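Long-range contact in probable secreted solute-binding lipoprotein (Streptomyces coelicolor, PDB 3I3V), which probably captures a solute outside the cell and hands it on for transport across the membrane: residues V68-Y73 / G289-P294. Residues are numbered along the deposited sequence; the frame is centred on the assembly and turned at random.
Sequences VMVNLY and GFWISP
The broad indole of W291 reaches back along the sheet past G289, which has no side chain to obstruct it, and meets V70 and L72. Its CG is anti to the carbonyl carbon (chi1 -55°), which carries the ring along strand 68-70. One branch of V70, CG2, presses on a face of the indole, 3.6 Å from NE1 of W291, while CD1 of L72 comes up at the far edge, 4.0 Å from CH2 of W291. The side chain of V68, a short beta-branched residue well suited to an extended strand, meets only the root of W291, CB against CB, while its carbonyl oxygen lies at the indole edge. W291 NE1 also donates to V70 O at 3.2 Å, with that oxygen in the indole plane; G289 N grips the same oxygen. V68 and W291 form an antiparallel hydrogen-bonded pair, their two backbone bonds nearly straight. Such pairing makes 289-292 the edge strand, within this chain, of the mixed sheet ordered 41-46, 9-14, 67-70, 289-292, consistent with the returning antiparallel strand of type II periplasmic-binding-protein folds. An alanine here removes the indole and its NE1 bond, and would probably leave V70 and L72 poorly packed. On the other face, M69 and F290 lie side by side in a non-hydrogen-bonded pair. The flexible selenomethionine M69 bends at chi3 (66°), bringing its CE to 3.6 Å from CE1 of F290, with SE in an oblique Met-aromatic contact. Y121 meets the F290 ring edge-to-face, and L307 and M310 of helix 300-310 pack on it.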
loop_
_atom_site.group_PDB
_atom_site.type_symbol
_atom_site.label_atom_id
_atom_site.label_comp_id
_atom_site.label_asym_id
_atom_site.label_seq_id
_atom_site.Cartn_x
_atom_site.Cartn_y
_atom_site.Cartn_z
ATOM N N VAL C 68 -11.004 -37.101 -34.004
ATOM C CA VAL C 68 -12.054 -37.634 -34.856
ATOM C C VAL C 68 -13.334 -36.831 -34.693
ATOM O O VAL C 68 -13.656 -36.379 -33.603
ATOM C CB VAL C 68 -12.348 -39.115 -34.518
ATOM C CG1 VAL C 68 -13.297 -39.700 -35.552
ATOM C CG2 VAL C 68 -11.047 -39.908 -34.458
HETATM N N MSE C 69 -14.063 -36.637 -35.780
HETATM C CA MSE C 69 -15.313 -35.903 -35.699
HETATM C C MSE C 69 -16.433 -36.762 -36.241
HETATM O O MSE C 69 -16.671 -36.793 -37.445
HETATM C CB MSE C 69 -15.217 -34.593 -36.476
HETATM C CG MSE C 69 -14.168 -33.627 -35.925
HETATM SE SE MSE C 69 -14.086 -31.942 -36.905
HETATM C CE MSE C 69 -15.840 -31.276 -36.413
ATOM N N VAL C 70 -17.117 -37.456 -35.336
ATOM C CA VAL C 70 -18.228 -38.341 -35.693
ATOM C C VAL C 70 -19.349 -38.243 -34.669
ATOM O O VAL C 70 -19.161 -37.730 -33.565
ATOM C CB VAL C 70 -17.814 -39.842 -35.729
ATOM C CG1 VAL C 70 -17.584 -40.284 -37.134
ATOM C CG2 VAL C 70 -16.575 -40.075 -34.857
ATOM N N ASN C 71 -20.513 -38.763 -35.038
ATOM C CA ASN C 71 -21.645 -38.743 -34.141
ATOM C C ASN C 71 -21.594 -39.993 -33.275
ATOM O O ASN C 71 -20.676 -40.810 -33.394
ATOM C CB ASN C 71 -22.963 -38.687 -34.922
ATOM C CG ASN C 71 -23.144 -39.878 -35.863
ATOM O OD1 ASN C 71 -24.257 -40.404 -36.021
ATOM N ND2 ASN C 71 -22.060 -40.296 -36.507
ATOM N N LEU C 72 -22.584 -40.132 -32.401
ATOM C CA LEU C 72 -22.658 -41.268 -31.504
ATOM C C LEU C 72 -23.691 -42.259 -32.004
ATOM O O LEU C 72 -24.892 -41.983 -31.987
ATOM C CB LEU C 72 -23.034 -40.815 -30.091
ATOM C CG LEU C 72 -23.007 -41.958 -29.070
ATOM C CD1 LEU C 72 -21.558 -42.410 -28.882
ATOM C CD2 LEU C 72 -23.607 -41.513 -27.743
ATOM N N TYR C 73 -23.220 -43.410 -32.466
ATOM C CA TYR C 73 -24.117 -44.450 -32.933
ATOM C C TYR C 73 -23.480 -45.803 -32.646
ATOM O O TYR C 73 -22.342 -45.874 -32.175
ATOM C CB TYR C 73 -24.418 -44.294 -34.430
ATOM C CG TYR C 73 -23.270 -44.602 -35.366
ATOM C CD1 TYR C 73 -22.164 -43.750 -35.465
ATOM C CD2 TYR C 73 -23.294 -45.743 -36.169
ATOM C CE1 TYR C 73 -21.108 -44.032 -36.349
ATOM C CE2 TYR C 73 -22.255 -46.036 -37.045
ATOM C CZ TYR C 73 -21.168 -45.183 -37.136
ATOM O OH TYR C 73 -20.161 -45.470 -38.029
ATOM N N GLY C 289 -19.280 -35.111 -32.728
ATOM C CA GLY C 289 -18.560 -34.671 -31.546
ATOM C C GLY C 289 -17.071 -34.854 -31.791
ATOM O O GLY C 289 -16.693 -35.501 -32.773
ATOM N N PHE C 290 -16.233 -34.291 -30.913
ATOM C CA PHE C 290 -14.773 -34.388 -31.037
ATOM C C PHE C 290 -14.200 -35.545 -30.202
ATOM O O PHE C 290 -14.344 -35.564 -28.978
ATOM C CB PHE C 290 -14.106 -33.075 -30.572
ATOM C CG PHE C 290 -14.373 -31.889 -31.475
ATOM C CD1 PHE C 290 -13.675 -31.725 -32.667
ATOM C CD2 PHE C 290 -15.316 -30.920 -31.115
ATOM C CE1 PHE C 290 -13.904 -30.609 -33.494
ATOM C CE2 PHE C 290 -15.547 -29.812 -31.935
ATOM C CZ PHE C 290 -14.837 -29.658 -33.126
ATOM N N TRP C 291 -13.537 -36.497 -30.856
ATOM C CA TRP C 291 -12.948 -37.624 -30.141
ATOM C C TRP C 291 -11.428 -37.512 -30.197
ATOM O O TRP C 291 -10.877 -37.007 -31.178
ATOM C CB TRP C 291 -13.373 -38.959 -30.766
ATOM C CG TRP C 291 -14.853 -39.163 -30.872
ATOM C CD1 TRP C 291 -15.738 -38.406 -31.589
ATOM C CD2 TRP C 291 -15.618 -40.233 -30.295
ATOM N NE1 TRP C 291 -17.001 -38.941 -31.500
ATOM C CE2 TRP C 291 -16.957 -40.063 -30.715
ATOM C CE3 TRP C 291 -15.299 -41.321 -29.469
ATOM C CZ2 TRP C 291 -17.978 -40.940 -30.336
ATOM C CZ3 TRP C 291 -16.312 -42.192 -29.094
ATOM C CH2 TRP C 291 -17.635 -41.998 -29.529
ATOM N N ILE C 292 -10.748 -37.975 -29.150
ATOM C CA ILE C 292 -9.289 -37.920 -29.146
ATOM C C ILE C 292 -8.702 -39.326 -29.167
ATOM O O ILE C 292 -9.055 -40.167 -28.351
ATOM C CB ILE C 292 -8.745 -37.169 -27.917
ATOM C CG1 ILE C 292 -9.266 -35.730 -27.920
ATOM C CG2 ILE C 292 -7.210 -37.180 -27.938
ATOM C CD1 ILE C 292 -8.646 -34.854 -26.853
ATOM N N SER C 293 -7.800 -39.576 -30.107
ATOM C CA SER C 293 -7.187 -40.891 -30.224
ATOM C C SER C 293 -5.913 -40.980 -29.404
ATOM O O SER C 293 -5.409 -39.969 -28.915
ATOM C CB SER C 293 -6.837 -41.178 -31.673
ATOM O OG SER C 293 -5.795 -40.310 -32.084
ATOM N N PRO C 294 -5.388 -42.201 -29.215
ATOM C CA PRO C 294 -4.147 -42.309 -28.439
ATOM C C PRO C 294 -3.038 -41.515 -29.131
ATOM O O PRO C 294 -2.194 -40.917 -28.472
ATOM C CB PRO C 294 -3.891 -43.812 -28.414
ATOM C CG PRO C 294 -5.305 -44.357 -28.282
ATOM C CD PRO C 294 -6.066 -43.508 -29.309
#